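Long-range contacts in HydG protein (Carboxydothermus hydrogenoformans, PDB 4RTB), which probably acts as a radical SAM CO and cyanide synthase in [FeFe]-hydrogenase maturation, binding a [4Fe-4S] cluster and S-adenosylmethionine: residues Ser348-Gly353 and Glu363-Leu368; Pro101-Asn106 and Leu150-Glu155; Arg119-Leu124 and Ala290-Phe295; Glu133-Ala138 and Ser174-Arg179. All blocks are in the same frame, centred on the assembly; numbering follows the deposited sequence.

Interaction 1. Residues Ser348-Gly353 and Glu363-Leu368; sequences SRTGPG and ERQQFL. With SAM (S-adenosylmethionine), chain B.
Thr350 meets the backbone of Gln366 and Phe367 with its hydroxyl and its carbonyl. OG1 of Thr350 accepts from N of Phe367 in a nearly straight bond (3.3 Å, 166°), and the N-H of Gln366 is shared between this OG1 and O of Thr350. The carbonyl bond, 3.1 Å from Gln366 N to Thr350 O, meets its acceptor from above the carbonyl plane. OG1 sits between backbone N and carbonyl carbon (chi1 85°); CB of Thr350 lies at the edge of the Phe367 ring, 3.7 Å from CD2, with CG2 beside it. A valine in place of Thr350 would probably deprive the amide of Phe367 of its acceptor and let this loop shift beside the ligand. The guanidinium of Arg364 offers a face to O of Pro352.

Further along the ring, CE1 of Phe367 lies 3.5 Å from C2 of the S-adenosylmethionine adenine. Gln366, extended beyond CG, carries its amide alongside the ligand methyl, CE, and its OE1 is fixed by the hydroxyl of Tyr103. In the second shell, NE2 of Gln365 bonds to O of Phe367. The polar grip is thus spent on backbone amides, placing two neighbouring side chains against the sulfonium methyl and the adenine.

Interaction 2. Residues Pro101-Asn106 and Leu150-Glu155; sequences PLYLSN and LLVMGE. With SAM (S-adenosylmethionine), chain B.
Val152 sets its CG1 squarely over the ring of Tyr103, 3.4 Å from the centroid and 11° off the normal, a CH-pi contact. The chi1 of 37° puts CG1 there and sends CG2, anti to the backbone N, past the ring's CE2 toward the ligand, 3.6 Å from CG of S-adenosylmethionine. Beyond this overlap the Tyr103 hydroxyl is bonded to OE1 of Gln366, so the ring is covered on one face and tied at its hydroxyl.

On the other face of the sheet, Leu102 and Leu151 lie side by side and point the same way, with CB of Leu102 3.8 Å from CD2 of Leu151. CD1 of Leu104 also meets that methyl, and CB of Leu104 rests on CG of Met153; helices 131-144 and 158-175 cover this face. A parallel ladder joins the backbones: Leu102 N to Leu150 O, Val152 N to Leu102 O and Leu104 N to Val152 O, each 2.9 Å.

Past the ladder, O of Met153 accepts a hydrogen bond from the ligand's amino N at 3.0 Å, while Gly154 touches the iron-sulfur cluster. Two parallel strands joined through helix 131-144 form a beta-alpha-beta unit, and Met153-Gly154-Glu155 occupies the place of the GGE motif at the second strand of radical SAM barrels.

Interaction 3. Residues Arg119-Leu124 and Ala290-Phe295; sequences RENKEL and ALNSVF
Asn121 reaches across to Leu291 from an Asx turn, the small loop motif in which its OD1 accepts the backbone N-H of Glu123 two residues on. Both functions of one amide are therefore in use. OD1 of Asn121 receives the N-H of Glu123 at 3.1 Å, in the carbonyl plane and on a lone pair, while ND2 donates to O of Leu291 at 2.9 Å. For this second bond the acceptor lies almost in the amide plane of Asn121, although the donor sits 40° out of the carbonyl plane of Leu291. With CG anti to the backbone N (chi1 -164°), the amide lies between its own turn and the other loop, where ND2 can reach O of Leu291 and CB of Asn292 packs on it, 3.4 Å from ND2. This is the close, buried part of the contact, and the two bonds hold the Asn121 amide against rotation.

Outside it the fit is looser. Glu123 is exposed, and its bent chain runs beside Asn292.

The contact ties the loop that follows the cluster cysteines Cys108, Cys112 and Cys115 to the loop after strand 281-283, on which Ala290 touches S-adenosylmethionine. Nearby residues add to the tie: Ser116 OG bonds to N of Leu291 and Arg118 NH1 to O of Asn292. On the looser side Leu291 offers a methyl to the backbone: its CD1 lies 4.0 Å from O of Glu123.

Interaction 4. Residues Glu133-Ala138 and Ser174-Arg179; sequences EAVDEA and SEVDIR
Val135 and Ala138, one turn apart on helix 131-144, meet the end of helix 158-175 and the chain just beyond it, where two neighbouring helices of the radical SAM alpha/beta barrel pack on its outer side. Taken in order, the first helix shows how a small apolar ridge can seat a helix terminus. Ala134 packs instead on Leu104 of the sheet. Val135 then turns both methyls to the carboxylate of Glu175: CG1 lies 3.6 Å from OE1 and CG2 4.0 Å from OE2, the two side chains crossing at about a right angle. This is van der Waals contact at the solvent margin.

Glu137 serves another neighbour, accepting the backbone N-H groups of Tyr355 and Arg356. At Ala138 both partners are buried. Val176, the first residue to leave helical geometry, points CG2 at CB of Ala138, 3.7 Å away, while CG1, anti to the backbone N (chi1 -159°), lies 3.6 Å from O of Ala138. Shortening Val176 to an alanine would probably open a gap over Ala138 and let the end of helix 158-175 shift.

After Val176, Asp177, the centre of an inverse gamma turn, makes a salt bridge with Arg142, farther along helix 131-144. Beyond the turn Ile178 comes back to the helix, with its CD1 4.1 Å from Ala138 O.

Interactions 1, 2 and 3 gather round the cofactors, whereas interaction 4 lies apart on the outer helices. The centres of 1 and 2 are about 10 Å apart, those of 1 and 3 about 13 Å, and those of 3 and 4 about 30 Å. Interactions 2 and 4 are linked by helix 131-144, the helix of the beta-alpha-beta unit whose strands form 2, which packs in 4 against the end of helix 158-175. Along the chain, interactions 2 and 4 alternate their segments and both close before 1 opens, while 3 encloses 4. Where interactions 1 and 2 touch, a late loop meets an early strand at Tyr103, and S-adenosylmethionine is bordered by residues far apart in the sequence.

Interaction 1. Residues Ser348-Gly353 and Glu363-Leu368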
# COMPACT_ATOMS: atom_id res chain seq x y z
N SER A 348 -1.83 -9.92 -9.27
CA SER A 348 -3.09 -9.55 -8.63
C SER A 348 -4.32 -9.80 -9.52
O SER A 348 -4.30 -9.50 -10.72
CB SER A 348 -3.06 -8.08 -8.21
OG SER A 348 -3.05 -7.22 -9.33
N ARG A 349 -5.38 -10.35 -8.94
CA ARG A 349 -6.66 -10.40 -9.63
C ARG A 349 -7.56 -9.36 -8.96
O ARG A 349 -7.73 -9.36 -7.73
CB ARG A 349 -7.33 -11.77 -9.56
CG ARG A 349 -6.49 -12.90 -10.10
CD ARG A 349 -6.04 -12.66 -11.52
NE ARG A 349 -5.29 -13.77 -12.06
CZ ARG A 349 -5.63 -14.42 -13.16
NH1 ARG A 349 -6.72 -14.06 -13.83
NH2 ARG A 349 -4.88 -15.42 -13.60
N THR A 350 -8.19 -8.51 -9.75
CA THR A 350 -8.95 -7.39 -9.21
C THR A 350 -10.44 -7.68 -9.29
O THR A 350 -11.26 -6.78 -9.15
CB THR A 350 -8.63 -6.10 -9.96
OG1 THR A 350 -9.44 -6.01 -11.14
CG2 THR A 350 -7.16 -6.04 -10.35
N GLY A 351 -10.77 -8.95 -9.49
CA GLY A 351 -12.15 -9.38 -9.53
C GLY A 351 -12.38 -10.61 -8.67
O GLY A 351 -11.52 -11.48 -8.60
N PRO A 352 -13.55 -10.69 -8.03
CA PRO A 352 -13.87 -11.83 -7.15
C PRO A 352 -14.05 -13.15 -7.89
O PRO A 352 -14.81 -13.21 -8.86
CB PRO A 352 -15.18 -11.39 -6.47
CG PRO A 352 -15.78 -10.39 -7.39
CD PRO A 352 -14.63 -9.69 -8.05
N GLY A 353 -13.35 -14.19 -7.45
CA GLY A 353 -13.51 -15.53 -7.98
C GLY A 353 -12.70 -15.87 -9.22
O GLY A 353 -13.00 -16.84 -9.92
N GLU A 363 -18.32 -7.63 -16.89
CA GLU A 363 -16.96 -7.87 -16.43
C GLU A 363 -16.82 -7.66 -14.92
O GLU A 363 -17.09 -6.57 -14.41
CB GLU A 363 -15.97 -6.98 -17.18
CG GLU A 363 -14.58 -6.88 -16.56
CD GLU A 363 -13.78 -8.17 -16.64
OE1 GLU A 363 -14.17 -9.16 -15.98
OE2 GLU A 363 -12.76 -8.20 -17.35
N ARG A 364 -16.38 -8.70 -14.23
CA ARG A 364 -16.28 -8.74 -12.76
C ARG A 364 -15.33 -7.71 -12.14
O ARG A 364 -15.57 -7.23 -11.03
CB ARG A 364 -15.82 -10.13 -12.31
CG ARG A 364 -16.90 -10.99 -11.69
CD ARG A 364 -17.25 -12.18 -12.59
NE ARG A 364 -17.94 -13.24 -11.86
CZ ARG A 364 -17.35 -14.31 -11.34
NH1 ARG A 364 -16.03 -14.45 -11.47
NH2 ARG A 364 -18.06 -15.22 -10.71
N GLN A 365 -14.24 -7.38 -12.83
CA GLN A 365 -13.10 -6.71 -12.21
C GLN A 365 -13.33 -5.23 -11.87
O GLN A 365 -14.27 -4.61 -12.36
CB GLN A 365 -11.88 -6.84 -13.12
CG GLN A 365 -11.76 -8.22 -13.77
CD GLN A 365 -10.43 -8.42 -14.49
OE1 GLN A 365 -9.93 -9.54 -14.57
NE2 GLN A 365 -9.86 -7.33 -15.00
N GLN A 366 -12.46 -4.69 -11.02
CA GLN A 366 -12.48 -3.27 -10.66
C GLN A 366 -11.62 -2.48 -11.63
O GLN A 366 -11.90 -1.32 -11.92
CB GLN A 366 -11.99 -3.06 -9.23
CG GLN A 366 -12.08 -1.61 -8.73
CD GLN A 366 -11.71 -1.45 -7.26
OE1 GLN A 366 -11.06 -2.32 -6.67
NE2 GLN A 366 -12.13 -0.33 -6.67
N PHE A 367 -10.58 -3.12 -12.13
CA PHE A 367 -9.70 -2.50 -13.11
C PHE A 367 -9.71 -3.29 -14.41
O PHE A 367 -9.80 -4.52 -14.40
CB PHE A 367 -8.28 -2.38 -12.55
CG PHE A 367 -8.22 -1.71 -11.20
CD1 PHE A 367 -8.18 -0.33 -11.09
CD2 PHE A 367 -8.22 -2.47 -10.04
CE1 PHE A 367 -8.14 0.28 -9.84
CE2 PHE A 367 -8.17 -1.86 -8.79
CZ PHE A 367 -8.13 -0.49 -8.69
N LEU A 368 -9.63 -2.58 -15.53
CA LEU A 368 -9.74 -3.20 -16.85
C LEU A 368 -8.42 -3.84 -17.27
O LEU A 368 -7.86 -3.50 -18.31
CB LEU A 368 -10.16 -2.15 -17.88
CG LEU A 368 -11.34 -1.29 -17.43
CD1 LEU A 368 -11.55 -0.11 -18.37
CD2 LEU A 368 -12.60 -2.13 -17.34
N SAM B . -14.94 -0.43 -0.40
CA SAM B . -13.90 -0.03 0.55
C SAM B . -13.56 1.45 0.49
O SAM B . -14.07 2.20 -0.34
OXT SAM B . -12.76 1.94 1.28
CB SAM B . -12.62 -0.83 0.35
CG SAM B . -12.42 -1.48 -1.02
SD SAM B . -12.17 -0.40 -2.45
CE SAM B . -12.53 -1.61 -3.73
C5' SAM B . -10.38 -0.49 -2.67
C4' SAM B . -9.73 0.80 -3.16
O4' SAM B . -9.62 0.89 -4.57
C3' SAM B . -10.50 2.04 -2.73
O3' SAM B . -10.10 2.46 -1.45
C2' SAM B . -10.15 3.06 -3.79
O2' SAM B . -9.24 4.00 -3.29
C1' SAM B . -9.47 2.26 -4.89
N9 SAM B . -10.09 2.61 -6.18
C8 SAM B . -11.43 2.61 -6.45
N7 SAM B . -11.60 2.99 -7.74
C5 SAM B . -10.39 3.24 -8.28
C6 SAM B . -10.00 3.66 -9.54
N6 SAM B . -10.91 3.89 -10.48
N1 SAM B . -8.66 3.84 -9.82
C2 SAM B . -7.72 3.60 -8.84
N3 SAM B . -8.11 3.19 -7.58
C4 SAM B . -9.43 3.01 -7.31

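Interaction 2. Residues Pro101-Asn106 and Leu150-Glu155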
# COMPACT_ATOMS: atom_id res chain seq x y z
N PRO A 101 -4.20 -9.39 -3.57
CA PRO A 101 -5.52 -8.95 -3.12
C PRO A 101 -6.60 -9.98 -3.45
O PRO A 101 -6.69 -10.44 -4.58
CB PRO A 101 -5.75 -7.65 -3.88
CG PRO A 101 -4.95 -7.82 -5.13
CD PRO A 101 -3.76 -8.66 -4.77
N LEU A 102 -7.40 -10.34 -2.45
CA LEU A 102 -8.52 -11.23 -2.69
C LEU A 102 -9.83 -10.44 -2.59
O LEU A 102 -10.23 -10.01 -1.51
CB LEU A 102 -8.52 -12.40 -1.71
CG LEU A 102 -9.69 -13.39 -1.82
CD1 LEU A 102 -9.97 -13.75 -3.27
CD2 LEU A 102 -9.39 -14.64 -1.00
N TYR A 103 -10.47 -10.25 -3.73
CA TYR A 103 -11.76 -9.59 -3.78
C TYR A 103 -12.85 -10.57 -3.37
O TYR A 103 -13.07 -11.57 -4.05
CB TYR A 103 -12.02 -9.03 -5.18
CG TYR A 103 -11.26 -7.76 -5.47
CD1 TYR A 103 -9.89 -7.78 -5.68
CD2 TYR A 103 -11.91 -6.53 -5.53
CE1 TYR A 103 -9.18 -6.62 -5.94
CE2 TYR A 103 -11.21 -5.37 -5.79
CZ TYR A 103 -9.85 -5.42 -6.00
OH TYR A 103 -9.16 -4.26 -6.26
N LEU A 104 -13.52 -10.29 -2.26
CA LEU A 104 -14.56 -11.19 -1.77
C LEU A 104 -15.92 -10.83 -2.33
O LEU A 104 -16.79 -11.69 -2.47
CB LEU A 104 -14.60 -11.18 -0.24
CG LEU A 104 -13.46 -11.90 0.48
CD1 LEU A 104 -13.68 -11.89 1.99
CD2 LEU A 104 -13.33 -13.32 -0.03
N SER A 105 -16.12 -9.56 -2.65
CA SER A 105 -17.40 -9.09 -3.16
C SER A 105 -17.29 -7.76 -3.89
O SER A 105 -16.53 -6.88 -3.47
CB SER A 105 -18.41 -8.98 -2.01
OG SER A 105 -19.71 -8.71 -2.50
N ASN A 106 -18.04 -7.62 -4.97
CA ASN A 106 -17.99 -6.40 -5.77
C ASN A 106 -19.31 -5.62 -5.74
O ASN A 106 -19.54 -4.74 -6.56
CB ASN A 106 -17.62 -6.73 -7.22
CG ASN A 106 -18.61 -7.68 -7.87
OD1 ASN A 106 -19.37 -8.36 -7.19
ND2 ASN A 106 -18.58 -7.74 -9.20
N LEU A 150 -4.73 -9.62 0.77
CA LEU A 150 -5.45 -8.39 1.10
C LEU A 150 -6.93 -8.52 0.74
O LEU A 150 -7.31 -8.29 -0.41
CB LEU A 150 -4.83 -7.19 0.37
CG LEU A 150 -5.16 -5.76 0.81
CD1 LEU A 150 -6.12 -5.06 -0.15
CD2 LEU A 150 -5.69 -5.71 2.23
N LEU A 151 -7.75 -8.91 1.71
CA LEU A 151 -9.19 -9.03 1.50
C LEU A 151 -9.81 -7.67 1.21
O LEU A 151 -9.68 -6.73 1.99
CB LEU A 151 -9.87 -9.65 2.71
CG LEU A 151 -9.53 -11.10 3.06
CD1 LEU A 151 -10.33 -11.53 4.28
CD2 LEU A 151 -9.80 -12.02 1.89
N VAL A 152 -10.52 -7.59 0.08
CA VAL A 152 -11.13 -6.33 -0.33
C VAL A 152 -12.59 -6.57 -0.73
O VAL A 152 -12.92 -7.54 -1.41
CB VAL A 152 -10.33 -5.69 -1.49
CG1 VAL A 152 -9.81 -6.77 -2.43
CG2 VAL A 152 -11.15 -4.66 -2.24
N MET A 153 -13.47 -5.67 -0.28
CA MET A 153 -14.90 -5.78 -0.54
C MET A 153 -15.56 -4.43 -0.82
O MET A 153 -15.05 -3.38 -0.43
CB MET A 153 -15.62 -6.41 0.65
CG MET A 153 -15.53 -7.91 0.75
SD MET A 153 -15.90 -8.40 2.44
CE MET A 153 -17.31 -7.36 2.79
N GLY A 154 -16.70 -4.48 -1.49
CA GLY A 154 -17.57 -3.32 -1.57
C GLY A 154 -18.27 -3.16 -0.23
O GLY A 154 -18.33 -4.11 0.56
N GLU A 155 -18.80 -1.97 0.04
CA GLU A 155 -19.41 -1.71 1.33
C GLU A 155 -20.83 -2.26 1.43
O GLU A 155 -21.69 -1.96 0.61
CB GLU A 155 -19.42 -0.20 1.63
CG GLU A 155 -20.00 0.15 2.99
CD GLU A 155 -19.72 1.59 3.40
OE1 GLU A 155 -19.35 2.40 2.52
OE2 GLU A 155 -19.86 1.91 4.60
N SAM B . -14.94 -0.43 -0.40
CA SAM B . -13.90 -0.03 0.55
C SAM B . -13.56 1.45 0.49
O SAM B . -14.07 2.20 -0.34
OXT SAM B . -12.76 1.94 1.28
CB SAM B . -12.62 -0.83 0.35
CG SAM B . -12.42 -1.48 -1.02
SD SAM B . -12.17 -0.40 -2.45
CE SAM B . -12.53 -1.61 -3.73
C5' SAM B . -10.38 -0.49 -2.67
C4' SAM B . -9.73 0.80 -3.16
O4' SAM B . -9.62 0.89 -4.57
C3' SAM B . -10.50 2.04 -2.73
O3' SAM B . -10.10 2.46 -1.45
C2' SAM B . -10.15 3.06 -3.79
O2' SAM B . -9.24 4.00 -3.29
C1' SAM B . -9.47 2.26 -4.89
N9 SAM B . -10.09 2.61 -6.18
C8 SAM B . -11.43 2.61 -6.45
N7 SAM B . -11.60 2.99 -7.74
C5 SAM B . -10.39 3.24 -8.28
C6 SAM B . -10.00 3.66 -9.54
N6 SAM B . -10.91 3.89 -10.48
N1 SAM B . -8.66 3.84 -9.82
C2 SAM B . -7.72 3.60 -8.84
N3 SAM B . -8.11 3.19 -7.58
C4 SAM B . -9.43 3.01 -7.31

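Interaction 3. Residues Arg119-Leu124 and Ala290-Phe295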
# COMPACT_ATOMS: atom_id res chain seq x y z
N ARG A 119 -22.77 1.65 -7.22
CA ARG A 119 -24.08 1.01 -7.26
C ARG A 119 -24.84 1.28 -8.56
O ARG A 119 -25.51 0.39 -9.09
CB ARG A 119 -24.92 1.47 -6.07
CG ARG A 119 -26.24 0.73 -5.90
CD ARG A 119 -27.03 1.28 -4.71
N GLU A 120 -24.72 2.50 -9.08
CA GLU A 120 -25.47 2.91 -10.26
C GLU A 120 -24.87 2.36 -11.56
O GLU A 120 -25.36 2.65 -12.65
CB GLU A 120 -25.54 4.44 -10.32
CG GLU A 120 -26.68 5.00 -11.15
CD GLU A 120 -26.19 5.78 -12.36
OE1 GLU A 120 -24.96 5.85 -12.57
OE2 GLU A 120 -27.04 6.33 -13.10
N ASN A 121 -23.81 1.57 -11.45
CA ASN A 121 -23.09 1.10 -12.63
C ASN A 121 -23.94 0.19 -13.52
O ASN A 121 -24.00 0.40 -14.74
CB ASN A 121 -21.81 0.37 -12.21
CG ASN A 121 -20.84 0.20 -13.37
OD1 ASN A 121 -21.15 -0.50 -14.33
ND2 ASN A 121 -19.65 0.79 -13.27
N LYS A 122 -24.59 -0.81 -12.93
CA LYS A 122 -25.47 -1.77 -13.63
C LYS A 122 -24.73 -2.70 -14.61
O LYS A 122 -25.18 -3.82 -14.87
CB LYS A 122 -26.59 -1.04 -14.41
CG LYS A 122 -27.23 0.17 -13.73
CD LYS A 122 -28.18 -0.21 -12.61
CE LYS A 122 -29.17 0.92 -12.33
NZ LYS A 122 -29.85 1.34 -13.59
N GLU A 123 -23.60 -2.25 -15.14
CA GLU A 123 -22.85 -2.96 -16.17
C GLU A 123 -21.94 -4.05 -15.59
O GLU A 123 -21.12 -4.63 -16.30
CB GLU A 123 -22.01 -1.96 -16.98
CG GLU A 123 -21.80 -2.30 -18.45
CD GLU A 123 -22.54 -1.33 -19.38
OE1 GLU A 123 -23.76 -1.14 -19.19
OE2 GLU A 123 -21.89 -0.76 -20.28
N LEU A 124 -22.10 -4.32 -14.30
CA LEU A 124 -21.16 -5.16 -13.56
C LEU A 124 -21.80 -6.45 -13.06
O LEU A 124 -22.88 -6.43 -12.46
CB LEU A 124 -20.58 -4.36 -12.39
CG LEU A 124 -19.75 -5.03 -11.28
CD1 LEU A 124 -18.64 -5.88 -11.85
CD2 LEU A 124 -19.19 -3.96 -10.36
N ALA A 290 -11.47 2.88 -15.20
CA ALA A 290 -12.49 2.04 -14.57
C ALA A 290 -13.62 1.69 -15.54
O ALA A 290 -13.80 2.34 -16.56
CB ALA A 290 -13.05 2.72 -13.34
N LEU A 291 -14.37 0.65 -15.19
CA LEU A 291 -15.54 0.24 -15.95
C LEU A 291 -16.70 1.21 -15.71
O LEU A 291 -17.16 1.36 -14.58
CB LEU A 291 -15.97 -1.18 -15.58
CG LEU A 291 -16.69 -2.09 -16.58
CD1 LEU A 291 -17.43 -3.21 -15.84
CD2 LEU A 291 -17.64 -1.35 -17.51
N ASN A 292 -17.15 1.86 -16.78
CA ASN A 292 -18.33 2.71 -16.75
C ASN A 292 -18.23 3.84 -15.73
O ASN A 292 -19.24 4.29 -15.18
CB ASN A 292 -19.58 1.87 -16.46
CG ASN A 292 -20.71 2.15 -17.42
OD1 ASN A 292 -20.80 1.55 -18.49
ND2 ASN A 292 -21.58 3.08 -17.04
N SER A 293 -17.01 4.31 -15.49
CA SER A 293 -16.79 5.44 -14.60
C SER A 293 -17.40 6.70 -15.20
O SER A 293 -17.46 6.84 -16.42
CB SER A 293 -15.30 5.64 -14.34
OG SER A 293 -14.59 5.85 -15.54
N VAL A 294 -17.84 7.61 -14.34
CA VAL A 294 -18.49 8.83 -14.78
C VAL A 294 -17.72 10.05 -14.24
O VAL A 294 -18.21 11.18 -14.27
CB VAL A 294 -19.98 8.85 -14.34
CG1 VAL A 294 -20.10 9.15 -12.85
CG2 VAL A 294 -20.79 9.83 -15.18
N PHE A 295 -16.50 9.80 -13.77
CA PHE A 295 -15.63 10.86 -13.28
C PHE A 295 -14.94 11.59 -14.44
O PHE A 295 -14.01 11.06 -15.05
CB PHE A 295 -14.57 10.30 -12.33
CG PHE A 295 -13.86 11.34 -11.52
CD1 PHE A 295 -14.47 12.55 -11.24
CD2 PHE A 295 -12.58 11.12 -11.04
CE1 PHE A 295 -13.82 13.52 -10.49
CE2 PHE A 295 -11.92 12.08 -10.29
CZ PHE A 295 -12.55 13.28 -10.02

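Interaction 4. Residues Glu133-Ala138 and Ser174-Arg179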
# COMPACT_ATOMS: atom_id res chain seq x y z
N GLU A 133 -15.88 -20.97 -2.02
CA GLU A 133 -15.27 -20.19 -3.10
C GLU A 133 -14.10 -19.34 -2.59
O GLU A 133 -13.01 -19.37 -3.16
CB GLU A 133 -16.32 -19.30 -3.78
CG GLU A 133 -17.05 -19.99 -4.93
CD GLU A 133 -18.43 -19.40 -5.19
OE1 GLU A 133 -19.21 -20.05 -5.91
OE2 GLU A 133 -18.72 -18.31 -4.67
N ALA A 134 -14.34 -18.58 -1.52
CA ALA A 134 -13.30 -17.74 -0.93
C ALA A 134 -12.10 -18.57 -0.48
O ALA A 134 -10.95 -18.23 -0.77
CB ALA A 134 -13.87 -16.95 0.24
N VAL A 135 -12.37 -19.67 0.23
CA VAL A 135 -11.32 -20.57 0.68
C VAL A 135 -10.53 -21.13 -0.50
O VAL A 135 -9.30 -21.23 -0.45
CB VAL A 135 -11.89 -21.72 1.53
CG1 VAL A 135 -11.00 -22.95 1.48
CG2 VAL A 135 -12.10 -21.26 2.97
N ASP A 136 -11.23 -21.48 -1.58
CA ASP A 136 -10.59 -22.01 -2.77
C ASP A 136 -9.69 -20.96 -3.42
O ASP A 136 -8.63 -21.28 -3.96
CB ASP A 136 -11.63 -22.50 -3.77
CG ASP A 136 -11.34 -23.90 -4.28
OD1 ASP A 136 -11.41 -24.11 -5.51
OD2 ASP A 136 -11.06 -24.79 -3.45
N GLU A 137 -10.14 -19.71 -3.37
CA GLU A 137 -9.34 -18.58 -3.84
C GLU A 137 -8.07 -18.44 -3.02
O GLU A 137 -6.99 -18.19 -3.56
CB GLU A 137 -10.15 -17.28 -3.78
CG GLU A 137 -11.33 -17.23 -4.74
CD GLU A 137 -10.90 -17.10 -6.19
OE1 GLU A 137 -10.62 -15.96 -6.62
OE2 GLU A 137 -10.83 -18.13 -6.89
N ALA A 138 -8.20 -18.62 -1.71
CA ALA A 138 -7.05 -18.58 -0.81
C ALA A 138 -6.07 -19.71 -1.15
O ALA A 138 -4.85 -19.52 -1.11
CB ALA A 138 -7.49 -18.67 0.64
N SER A 174 -7.48 -21.45 8.97
CA SER A 174 -7.39 -22.85 9.37
C SER A 174 -7.19 -23.78 8.18
O SER A 174 -6.34 -24.67 8.22
CB SER A 174 -8.65 -23.25 10.15
OG SER A 174 -8.41 -24.43 10.91
N GLU A 175 -7.95 -23.57 7.11
CA GLU A 175 -7.90 -24.44 5.94
C GLU A 175 -6.71 -24.16 5.02
O GLU A 175 -6.28 -25.05 4.28
CB GLU A 175 -9.20 -24.30 5.13
CG GLU A 175 -10.19 -25.44 5.34
CD GLU A 175 -11.57 -25.11 4.78
OE1 GLU A 175 -11.90 -25.59 3.68
OE2 GLU A 175 -12.31 -24.37 5.46
N VAL A 176 -6.19 -22.94 5.05
CA VAL A 176 -5.10 -22.55 4.16
C VAL A 176 -3.88 -22.08 4.94
O VAL A 176 -4.00 -21.65 6.09
CB VAL A 176 -5.54 -21.44 3.19
CG1 VAL A 176 -4.63 -21.40 1.96
CG2 VAL A 176 -6.98 -21.63 2.77
N ASP A 177 -2.70 -22.17 4.33
CA ASP A 177 -1.48 -21.69 4.95
C ASP A 177 -1.22 -20.22 4.62
O ASP A 177 -0.29 -19.89 3.89
CB ASP A 177 -0.28 -22.54 4.52
CG ASP A 177 1.01 -22.13 5.21
OD1 ASP A 177 0.94 -21.71 6.38
OD2 ASP A 177 2.08 -22.22 4.57
N ILE A 178 -2.05 -19.34 5.16
CA ILE A 178 -1.86 -17.91 4.96
C ILE A 178 -1.28 -17.27 6.22
O ILE A 178 -1.88 -17.34 7.30
CB ILE A 178 -3.17 -17.20 4.59
CG1 ILE A 178 -3.79 -17.88 3.36
CG2 ILE A 178 -2.92 -15.73 4.31
CD1 ILE A 178 -2.87 -17.94 2.17
N ARG A 179 -0.11 -16.66 6.08
CA ARG A 179 0.60 -16.08 7.21
C ARG A 179 -0.06 -14.81 7.71
O ARG A 179 -0.07 -14.53 8.91
CB ARG A 179 2.06 -15.80 6.84
CG ARG A 179 3.00 -16.99 7.00
CD ARG A 179 2.66 -18.09 6.00
NE ARG A 179 3.32 -19.36 6.31
CZ ARG A 179 4.54 -19.68 5.90
NH1 ARG A 179 5.25 -18.83 5.18
NH2 ARG A 179 5.05 -20.87 6.22